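Local atomic coordinates of penicillin-binding protein (Bacillus halodurans, PDB entry 3TG9), a protein that probably binds beta-lactams or related substrates through an active-site serine, as in the penicillin-binding proteins and serine beta-lactamases. Residues L127-H139 against I158-F172. Residues are numbered along the deposited sequence; the frame is centred on the assembly and turned at random.
Sequences LRRLKDFLPLFQH and ILLGLVVESVSGVTF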
ATOM      1  N   LEU B 127      -2.049  11.807  -4.540  1.00 29.10           N
ATOM      2  CA  LEU B 127      -3.256  12.546  -4.170  1.00 37.22           C
ATOM      3  C   LEU B 127      -3.251  12.822  -2.680  1.00 33.41           C
ATOM      4  O   LEU B 127      -3.986  12.190  -1.926  1.00 34.03           O
ATOM      5  CB  LEU B 127      -4.501  11.741  -4.525  1.00 31.26           C
ATOM      6  CG  LEU B 127      -4.671  11.594  -6.030  1.00 32.44           C
ATOM      7  CD1 LEU B 127      -5.621  10.457  -6.376  1.00 33.02           C
ATOM      8  CD2 LEU B 127      -5.155  12.916  -6.592  1.00 34.99           C
ATOM      9  N   ARG B 128      -2.427  13.772  -2.257  1.00 36.16           N
ATOM     10  CA  ARG B 128      -2.227  14.012  -0.836  1.00 36.68           C
ATOM     11  C   ARG B 128      -2.878  15.303  -0.344  1.00 39.38           C
ATOM     12  O   ARG B 128      -3.179  15.443   0.841  1.00 39.32           O
ATOM     13  CB  ARG B 128      -0.735  13.976  -0.535  1.00 37.17           C
ATOM     14  CG  ARG B 128      -0.055  12.834  -1.255  1.00 34.72           C
ATOM     15  CD  ARG B 128       1.118  12.300  -0.476  1.00 33.56           C
ATOM     16  NE  ARG B 128       0.704  11.561   0.707  1.00 36.37           N
ATOM     17  CZ  ARG B 128       1.108  10.329   1.024  1.00 36.34           C
ATOM     18  NH1 ARG B 128       0.669   9.769   2.141  1.00 33.63           N
ATOM     19  NH2 ARG B 128       1.945   9.649   0.245  1.00 29.83           N
ATOM     20  N   ARG B 129      -3.102  16.235  -1.263  1.00 37.34           N
ATOM     21  CA  ARG B 129      -3.793  17.471  -0.945  1.00 35.92           C
ATOM     22  C   ARG B 129      -5.007  17.558  -1.841  1.00 35.84           C
ATOM     23  O   ARG B 129      -5.030  16.968  -2.922  1.00 36.88           O
ATOM     24  CB  ARG B 129      -2.897  18.682  -1.188  1.00 38.00           C
ATOM     25  CG  ARG B 129      -1.568  18.653  -0.455  1.00 37.38           C
ATOM     26  CD  ARG B 129      -1.756  18.711   1.049  1.00 43.27           C
ATOM     27  NE  ARG B 129      -2.867  19.577   1.441  1.00 40.15           N
ATOM     28  CZ  ARG B 129      -2.788  20.900   1.548  1.00 45.53           C
ATOM     29  NH1 ARG B 129      -1.646  21.530   1.284  1.00 43.62           N
ATOM     30  NH2 ARG B 129      -3.854  21.599   1.918  1.00 42.74           N
ATOM     31  N   LEU B 130      -6.018  18.288  -1.395  1.00 34.00           N
ATOM     32  CA  LEU B 130      -7.246  18.406  -2.158  1.00 34.54           C
ATOM     33  C   LEU B 130      -6.990  19.011  -3.534  1.00 35.26           C
ATOM     34  O   LEU B 130      -7.637  18.645  -4.513  1.00 33.27           O
ATOM     35  CB  LEU B 130      -8.275  19.228  -1.384  1.00 32.74           C
ATOM     36  CG  LEU B 130      -8.723  18.649  -0.038  1.00 33.33           C
ATOM     37  CD1 LEU B 130      -9.916  19.406   0.479  1.00 33.66           C
ATOM     38  CD2 LEU B 130      -9.046  17.179  -0.162  1.00 32.44           C
ATOM     39  N   LYS B 131      -6.039  19.935  -3.615  1.00 36.69           N
ATOM     40  CA  LYS B 131      -5.734  20.557  -4.898  1.00 37.52           C
ATOM     41  C   LYS B 131      -5.252  19.548  -5.929  1.00 35.76           C
ATOM     42  O   LYS B 131      -5.355  19.787  -7.132  1.00 33.35           O
ATOM     43  CB  LYS B 131      -4.739  21.714  -4.747  1.00 40.93           C
ATOM     44  CG  LYS B 131      -3.981  21.750  -3.428  1.00 45.47           C
ATOM     45  CD  LYS B 131      -2.648  21.037  -3.524  1.00 44.70           C
ATOM     46  CE  LYS B 131      -1.845  21.550  -4.707  1.00 53.33           C
ATOM     47  NZ  LYS B 131      -1.708  23.030  -4.660  1.00 61.46           N
ATOM     48  N   ASP B 132      -4.752  18.410  -5.460  1.00 35.54           N
ATOM     49  CA  ASP B 132      -4.236  17.395  -6.376  1.00 35.99           C
ATOM     50  C   ASP B 132      -5.358  16.796  -7.227  1.00 36.04           C
ATOM     51  O   ASP B 132      -5.105  16.195  -8.269  1.00 35.09           O
ATOM     52  CB  ASP B 132      -3.482  16.297  -5.614  1.00 32.55           C
ATOM     53  CG  ASP B 132      -2.233  16.819  -4.927  1.00 33.40           C
ATOM     54  OD1 ASP B 132      -1.558  17.697  -5.504  1.00 37.23           O
ATOM     55  OD2 ASP B 132      -1.921  16.357  -3.810  1.00 31.32           O
ATOM     56  N   PHE B 133      -6.597  16.969  -6.786  1.00 35.69           N
ATOM     57  CA  PHE B 133      -7.737  16.467  -7.544  1.00 33.88           C
ATOM     58  C   PHE B 133      -8.149  17.416  -8.668  1.00 34.85           C
ATOM     59  O   PHE B 133      -8.781  16.994  -9.632  1.00 33.37           O
ATOM     60  CB  PHE B 133      -8.930  16.202  -6.618  1.00 33.75           C
ATOM     61  CG  PHE B 133      -8.718  15.058  -5.654  1.00 35.74           C
ATOM     62  CD1 PHE B 133      -9.351  13.839  -5.856  1.00 34.47           C
ATOM     63  CD2 PHE B 133      -7.896  15.205  -4.546  1.00 33.81           C
ATOM     64  CE1 PHE B 133      -9.171  12.788  -4.975  1.00 34.11           C
ATOM     65  CE2 PHE B 133      -7.704  14.154  -3.663  1.00 35.02           C
ATOM     66  CZ  PHE B 133      -8.340  12.942  -3.880  1.00 36.91           C
ATOM     67  N   LEU B 134      -7.798  18.693  -8.542  1.00 36.09           N
ATOM     68  CA  LEU B 134      -8.268  19.717  -9.486  1.00 38.48           C
ATOM     69  C   LEU B 134      -8.047  19.377 -10.964  1.00 41.09           C
ATOM     70  O   LEU B 134      -8.982  19.473 -11.768  1.00 42.74           O
ATOM     71  CB  LEU B 134      -7.642  21.077  -9.167  1.00 38.29           C
ATOM     72  CG  LEU B 134      -8.358  21.884  -8.091  1.00 40.60           C
ATOM     73  CD1 LEU B 134      -7.457  23.008  -7.601  1.00 37.05           C
ATOM     74  CD2 LEU B 134      -9.717  22.409  -8.598  1.00 33.33           C
ATOM     75  N   PRO B 135      -6.813  18.983 -11.329  1.00 38.00           N
ATOM     76  CA  PRO B 135      -6.537  18.682 -12.736  1.00 39.22           C
ATOM     77  C   PRO B 135      -7.452  17.593 -13.281  1.00 43.15           C
ATOM     78  O   PRO B 135      -7.681  17.550 -14.490  1.00 50.76           O
ATOM     79  CB  PRO B 135      -5.094  18.170 -12.710  1.00 36.69           C
ATOM     80  CG  PRO B 135      -4.501  18.765 -11.492  1.00 40.36           C
ATOM     81  CD  PRO B 135      -5.617  18.803 -10.486  1.00 37.05           C
ATOM     82  N   LEU B 136      -7.970  16.737 -12.405  1.00 39.74           N
ATOM     83  CA  LEU B 136      -8.787  15.592 -12.818  1.00 38.79           C
ATOM     84  C   LEU B 136     -10.172  15.970 -13.341  1.00 41.92           C
ATOM     85  O   LEU B 136     -10.891  15.116 -13.870  1.00 40.54           O
ATOM     86  CB  LEU B 136      -8.946  14.592 -11.663  1.00 38.36           C
ATOM     87  CG  LEU B 136      -7.670  14.004 -11.054  1.00 40.62           C
ATOM     88  CD1 LEU B 136      -8.011  13.012  -9.952  1.00 37.38           C
ATOM     89  CD2 LEU B 136      -6.811  13.346 -12.132  1.00 38.05           C
ATOM     90  N   PHE B 137     -10.557  17.235 -13.195  1.00 42.21           N
ATOM     91  CA  PHE B 137     -11.901  17.639 -13.610  1.00 40.81           C
ATOM     92  C   PHE B 137     -12.056  19.122 -13.952  1.00 41.10           C
ATOM     93  O   PHE B 137     -12.998  19.499 -14.657  1.00 39.04           O
ATOM     94  CB  PHE B 137     -12.918  17.245 -12.535  1.00 38.73           C
ATOM     95  CG  PHE B 137     -12.782  18.018 -11.247  1.00 39.86           C
ATOM     96  CD1 PHE B 137     -13.553  19.152 -11.015  1.00 38.99           C
ATOM     97  CD2 PHE B 137     -11.905  17.596 -10.255  1.00 37.76           C
ATOM     98  CE1 PHE B 137     -13.437  19.863  -9.819  1.00 37.63           C
ATOM     99  CE2 PHE B 137     -11.786  18.300  -9.055  1.00 35.37           C
ATOM    100  CZ  PHE B 137     -12.550  19.431  -8.838  1.00 36.85           C
ATOM    101  N   GLN B 138     -11.139  19.953 -13.459  1.00 40.50           N
ATOM    102  CA  GLN B 138     -11.306  21.405 -13.518  1.00 41.42           C
ATOM    103  C   GLN B 138     -11.425  21.949 -14.937  1.00 40.84           C
ATOM    104  O   GLN B 138     -11.998  23.010 -15.141  1.00 43.53           O
ATOM    105  CB  GLN B 138     -10.173  22.121 -12.776  1.00 41.82           C
ATOM    106  CG  GLN B 138      -8.898  22.274 -13.588  1.00 43.23           C
ATOM    107  CD  GLN B 138      -7.759  22.858 -12.777  1.00 44.88           C
ATOM    108  OE1 GLN B 138      -6.675  22.281 -12.710  1.00 47.54           O
ATOM    109  NE2 GLN B 138      -8.001  24.005 -12.154  1.00 43.10           N
ATOM    110  N   HIS B 139     -10.885  21.223 -15.912  1.00 47.45           N
ATOM    111  CA  HIS B 139     -10.890  21.683 -17.304  1.00 44.88           C
ATOM    112  C   HIS B 139     -12.036  21.096 -18.114  1.00 49.44           C
ATOM    113  O   HIS B 139     -12.188  21.401 -19.303  1.00 48.38           O
ATOM    114  CB  HIS B 139      -9.570  21.339 -17.993  1.00 42.80           C
ATOM    115  CG  HIS B 139      -8.378  22.016 -17.390  1.00 46.77           C
ATOM    116  ND1 HIS B 139      -8.289  23.386 -17.260  1.00 43.47           N
ATOM    117  CD2 HIS B 139      -7.222  21.512 -16.898  1.00 43.97           C
ATOM    118  CE1 HIS B 139      -7.131  23.696 -16.702  1.00 49.17           C
ATOM    119  NE2 HIS B 139      -6.465  22.578 -16.472  1.00 46.07           N
ATOM    120  N   ILE B 158     -14.912  18.019  -3.255  1.00 32.57           N
ATOM    121  CA  ILE B 158     -13.518  18.458  -3.287  1.00 36.50           C
ATOM    122  C   ILE B 158     -13.481  19.985  -3.281  1.00 35.70           C
ATOM    123  O   ILE B 158     -12.759  20.594  -2.491  1.00 36.20           O
ATOM    124  CB  ILE B 158     -12.765  17.962  -4.542  1.00 33.29           C
ATOM    125  CG1 ILE B 158     -12.612  16.443  -4.517  1.00 30.62           C
ATOM    126  CG2 ILE B 158     -11.405  18.641  -4.627  1.00 32.44           C
ATOM    127  CD1 ILE B 158     -11.729  15.953  -3.387  1.00 33.87           C
ATOM    128  N   LEU B 159     -14.267  20.596  -4.170  1.00 32.54           N
ATOM    129  CA  LEU B 159     -14.336  22.055  -4.258  1.00 34.97           C
ATOM    130  C   LEU B 159     -14.712  22.690  -2.918  1.00 36.16           C
ATOM    131  O   LEU B 159     -14.136  23.704  -2.521  1.00 34.90           O
ATOM    132  CB  LEU B 159     -15.303  22.493  -5.364  1.00 33.58           C
ATOM    133  CG  LEU B 159     -14.881  22.110  -6.791  1.00 39.15           C
ATOM    134  CD1 LEU B 159     -15.989  22.369  -7.805  1.00 35.11           C
ATOM    135  CD2 LEU B 159     -13.598  22.826  -7.186  1.00 38.29           C
ATOM    136  N   LEU B 160     -15.679  22.097  -2.223  1.00 35.22           N
ATOM    137  CA  LEU B 160     -16.031  22.571  -0.889  1.00 31.66           C
ATOM    138  C   LEU B 160     -14.830  22.470   0.069  1.00 36.22           C
ATOM    139  O   LEU B 160     -14.593  23.359   0.882  1.00 36.74           O
ATOM    140  CB  LEU B 160     -17.240  21.805  -0.345  1.00 33.23           C
ATOM    141  CG  LEU B 160     -18.638  22.152  -0.890  1.00 35.60           C
ATOM    142  CD1 LEU B 160     -19.683  21.186  -0.350  1.00 30.66           C
ATOM    143  CD2 LEU B 160     -19.039  23.591  -0.570  1.00 30.58           C
ATOM    144  N   GLY B 161     -14.069  21.386  -0.033  1.00 35.42           N
ATOM    145  CA  GLY B 161     -12.884  21.225   0.793  1.00 35.11           C
ATOM    146  C   GLY B 161     -11.874  22.329   0.554  1.00 35.99           C
ATOM    147  O   GLY B 161     -11.267  22.859   1.487  1.00 32.28           O
ATOM    148  N   LEU B 162     -11.695  22.678  -0.716  1.00 35.42           N
ATOM    149  CA  LEU B 162     -10.807  23.768  -1.095  1.00 37.17           C
ATOM    150  C   LEU B 162     -11.303  25.109  -0.552  1.00 39.04           C
ATOM    151  O   LEU B 162     -10.509  25.991  -0.234  1.00 44.19           O
ATOM    152  CB  LEU B 162     -10.641  23.808  -2.615  1.00 35.62           C
ATOM    153  CG  LEU B 162      -9.795  22.631  -3.105  1.00 37.89           C
ATOM    154  CD1 LEU B 162      -9.747  22.545  -4.623  1.00 39.00           C
ATOM    155  CD2 LEU B 162      -8.393  22.733  -2.524  1.00 36.70           C
ATOM    156  N   VAL B 163     -12.617  25.262  -0.436  1.00 37.81           N
ATOM    157  CA  VAL B 163     -13.167  26.473   0.156  1.00 38.54           C
ATOM    158  C   VAL B 163     -12.856  26.518   1.645  1.00 37.70           C
ATOM    159  O   VAL B 163     -12.439  27.549   2.168  1.00 39.30           O
ATOM    160  CB  VAL B 163     -14.683  26.593  -0.085  1.00 39.15           C
ATOM    161  CG1 VAL B 163     -15.263  27.725   0.748  1.00 39.15           C
ATOM    162  CG2 VAL B 163     -14.961  26.808  -1.572  1.00 36.99           C
ATOM    163  N   VAL B 164     -13.037  25.391   2.326  1.00 35.32           N
ATOM    164  CA  VAL B 164     -12.737  25.325   3.748  1.00 34.30           C
ATOM    165  C   VAL B 164     -11.292  25.715   4.014  1.00 40.22           C
ATOM    166  O   VAL B 164     -10.999  26.422   4.977  1.00 44.22           O
ATOM    167  CB  VAL B 164     -13.004  23.922   4.327  1.00 37.34           C
ATOM    168  CG1 VAL B 164     -12.384  23.790   5.719  1.00 29.52           C
ATOM    169  CG2 VAL B 164     -14.500  23.644   4.379  1.00 35.50           C
ATOM    170  N   GLU B 165     -10.390  25.253   3.150  1.00 40.17           N
ATOM    171  CA  GLU B 165      -8.969  25.535   3.298  1.00 42.21           C
ATOM    172  C   GLU B 165      -8.690  27.005   3.036  1.00 42.81           C
ATOM    173  O   GLU B 165      -7.961  27.662   3.788  1.00 42.29           O
ATOM    174  CB  GLU B 165      -8.146  24.672   2.332  1.00 38.60           C
ATOM    175  CG  GLU B 165      -8.113  23.200   2.694  1.00 37.79           C
ATOM    176  CD  GLU B 165      -7.193  22.381   1.800  1.00 37.24           C
ATOM    177  OE1 GLU B 165      -6.861  22.832   0.683  1.00 36.64           O
ATOM    178  OE2 GLU B 165      -6.808  21.271   2.222  1.00 35.57           O
ATOM    179  N   SER B 166      -9.280  27.507   1.960  1.00 39.41           N
ATOM    180  CA  SER B 166      -9.059  28.876   1.516  1.00 44.42           C
ATOM    181  C   SER B 166      -9.589  29.888   2.526  1.00 47.09           C
ATOM    182  O   SER B 166      -9.001  30.954   2.721  1.00 46.48           O
ATOM    183  CB  SER B 166      -9.712  29.095   0.150  1.00 46.21           C
ATOM    184  OG  SER B 166      -9.311  30.327  -0.421  1.00 50.42           O
ATOM    185  N   VAL B 167     -10.702  29.542   3.167  1.00 45.41           N
ATOM    186  CA  VAL B 167     -11.325  30.404   4.164  1.00 44.19           C
ATOM    187  C   VAL B 167     -10.652  30.286   5.523  1.00 45.61           C
ATOM    188  O   VAL B 167     -10.527  31.271   6.248  1.00 50.75           O
ATOM    189  CB  VAL B 167     -12.830  30.066   4.339  1.00 47.74           C
ATOM    190  CG1 VAL B 167     -13.405  30.774   5.552  1.00 40.39           C
ATOM    191  CG2 VAL B 167     -13.616  30.407   3.068  1.00 41.45           C
ATOM    192  N   SER B 168     -10.235  29.074   5.877  1.00 41.31           N
ATOM    193  CA  SER B 168      -9.659  28.831   7.191  1.00 42.09           C
ATOM    194  C   SER B 168      -8.146  29.055   7.216  1.00 47.98           C
ATOM    195  O   SER B 168      -7.597  29.525   8.210  1.00 47.27           O
ATOM    196  CB  SER B 168      -9.986  27.417   7.671  1.00 42.41           C
ATOM    197  OG  SER B 168      -9.274  26.443   6.926  1.00 43.63           O
ATOM    198  N   GLY B 169      -7.468  28.705   6.129  1.00 43.79           N
ATOM    199  CA  GLY B 169      -6.028  28.877   6.075  1.00 46.61           C
ATOM    200  C   GLY B 169      -5.272  27.650   6.545  1.00 42.48           C
ATOM    201  O   GLY B 169      -4.057  27.582   6.411  1.00 46.74           O
ATOM    202  N   VAL B 170      -5.990  26.685   7.110  1.00 43.84           N
ATOM    203  CA  VAL B 170      -5.401  25.396   7.466  1.00 40.86           C
ATOM    204  C   VAL B 170      -5.804  24.353   6.427  1.00 41.76           C
ATOM    205  O   VAL B 170      -6.562  24.656   5.511  1.00 43.21           O
ATOM    206  CB  VAL B 170      -5.834  24.940   8.872  1.00 40.49           C
ATOM    207  CG1 VAL B 170      -5.124  25.763   9.943  1.00 39.84           C
ATOM    208  CG2 VAL B 170      -7.359  25.030   9.031  1.00 39.83           C
ATOM    209  N   THR B 171      -5.290  23.132   6.545  1.00 42.77           N
ATOM    210  CA  THR B 171      -5.664  22.081   5.598  1.00 37.40           C
ATOM    211  C   THR B 171      -7.055  21.583   5.941  1.00 37.56           C
ATOM    212  O   THR B 171      -7.502  21.737   7.072  1.00 33.28           O
ATOM    213  CB  THR B 171      -4.692  20.882   5.623  1.00 37.23           C
ATOM    214  OG1 THR B 171      -4.693  20.281   6.924  1.00 38.41           O
ATOM    215  CG2 THR B 171      -3.271  21.326   5.261  1.00 37.99           C
ATOM    216  N   PHE B 172      -7.733  20.985   4.965  1.00 33.88           N
ATOM    217  CA  PHE B 172      -9.059  20.443   5.207  1.00 34.14           C
ATOM    218  C   PHE B 172      -9.065  19.493   6.397  1.00 33.74           C
ATOM    219  O   PHE B 172      -9.875  19.637   7.315  1.00 32.34           O
ATOM    220  CB  PHE B 172      -9.614  19.733   3.972  1.00 31.45           C
ATOM    221  CG  PHE B 172     -10.942  19.082   4.216  1.00 33.36           C
ATOM    222  CD1 PHE B 172     -12.099  19.845   4.289  1.00 29.79           C
ATOM    223  CD2 PHE B 172     -11.035  17.712   4.407  1.00 32.26           C
ATOM    224  CE1 PHE B 172     -13.325  19.250   4.530  1.00 30.84           C
ATOM    225  CE2 PHE B 172     -12.260  17.111   4.656  1.00 31.94           C
ATOM    226  CZ  PHE B 172     -13.407  17.883   4.717  1.00 29.12           C
TER
HETATM  227  O   HOH W   1      -5.574  18.943   1.768  1.00 34.49           O
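Bends in the Arg129 chain at chi2 (-65°) and chi3 (-37°) fold its guanidinium back toward Glu165, whose own chain runs extended beyond CG (chi2 -175°) to meet it. NH2 of Arg129 donates to OE2 of Glu165 at 3.0 Å in a salt bridge; the acceptor lies near the guanidinium plane, yet the donor stands well above the carboxylate plane. The same OE2 accepts a hydrogen bond from the backbone N of Phe172 (2.9 Å) at its anti lone pair and another from a water that accepts from Arg129 NE. Three donors thus grip one oxygen, probably favouring the ionised carboxylate. Thr171 CG2 lies over one guanidinium face near its rim, 3.4 Å from Arg129 NH2.

Beside this polar cluster Leu130 CD1 packs 3.5 Å from Gly161 CA, where the helix has no side chain to interfere, and equally close to Phe172 CB. Ile158 CD1 sits over one Phe133 face, 4.0 Å from the centroid, a CH-pi contact; Leu127 CD2 covers the opposite face. Leu134 and Leu162 meet tip to tip, their CD1 atoms 3.8 Å apart, and Leu159 CD2 reaches the Phe137 ring at its edge, 3.9 Å from CZ. The contact packs loop residues 127-139 against helix 155-168 and the turn after it, consistent with the helical region of the serine beta-lactamase fold.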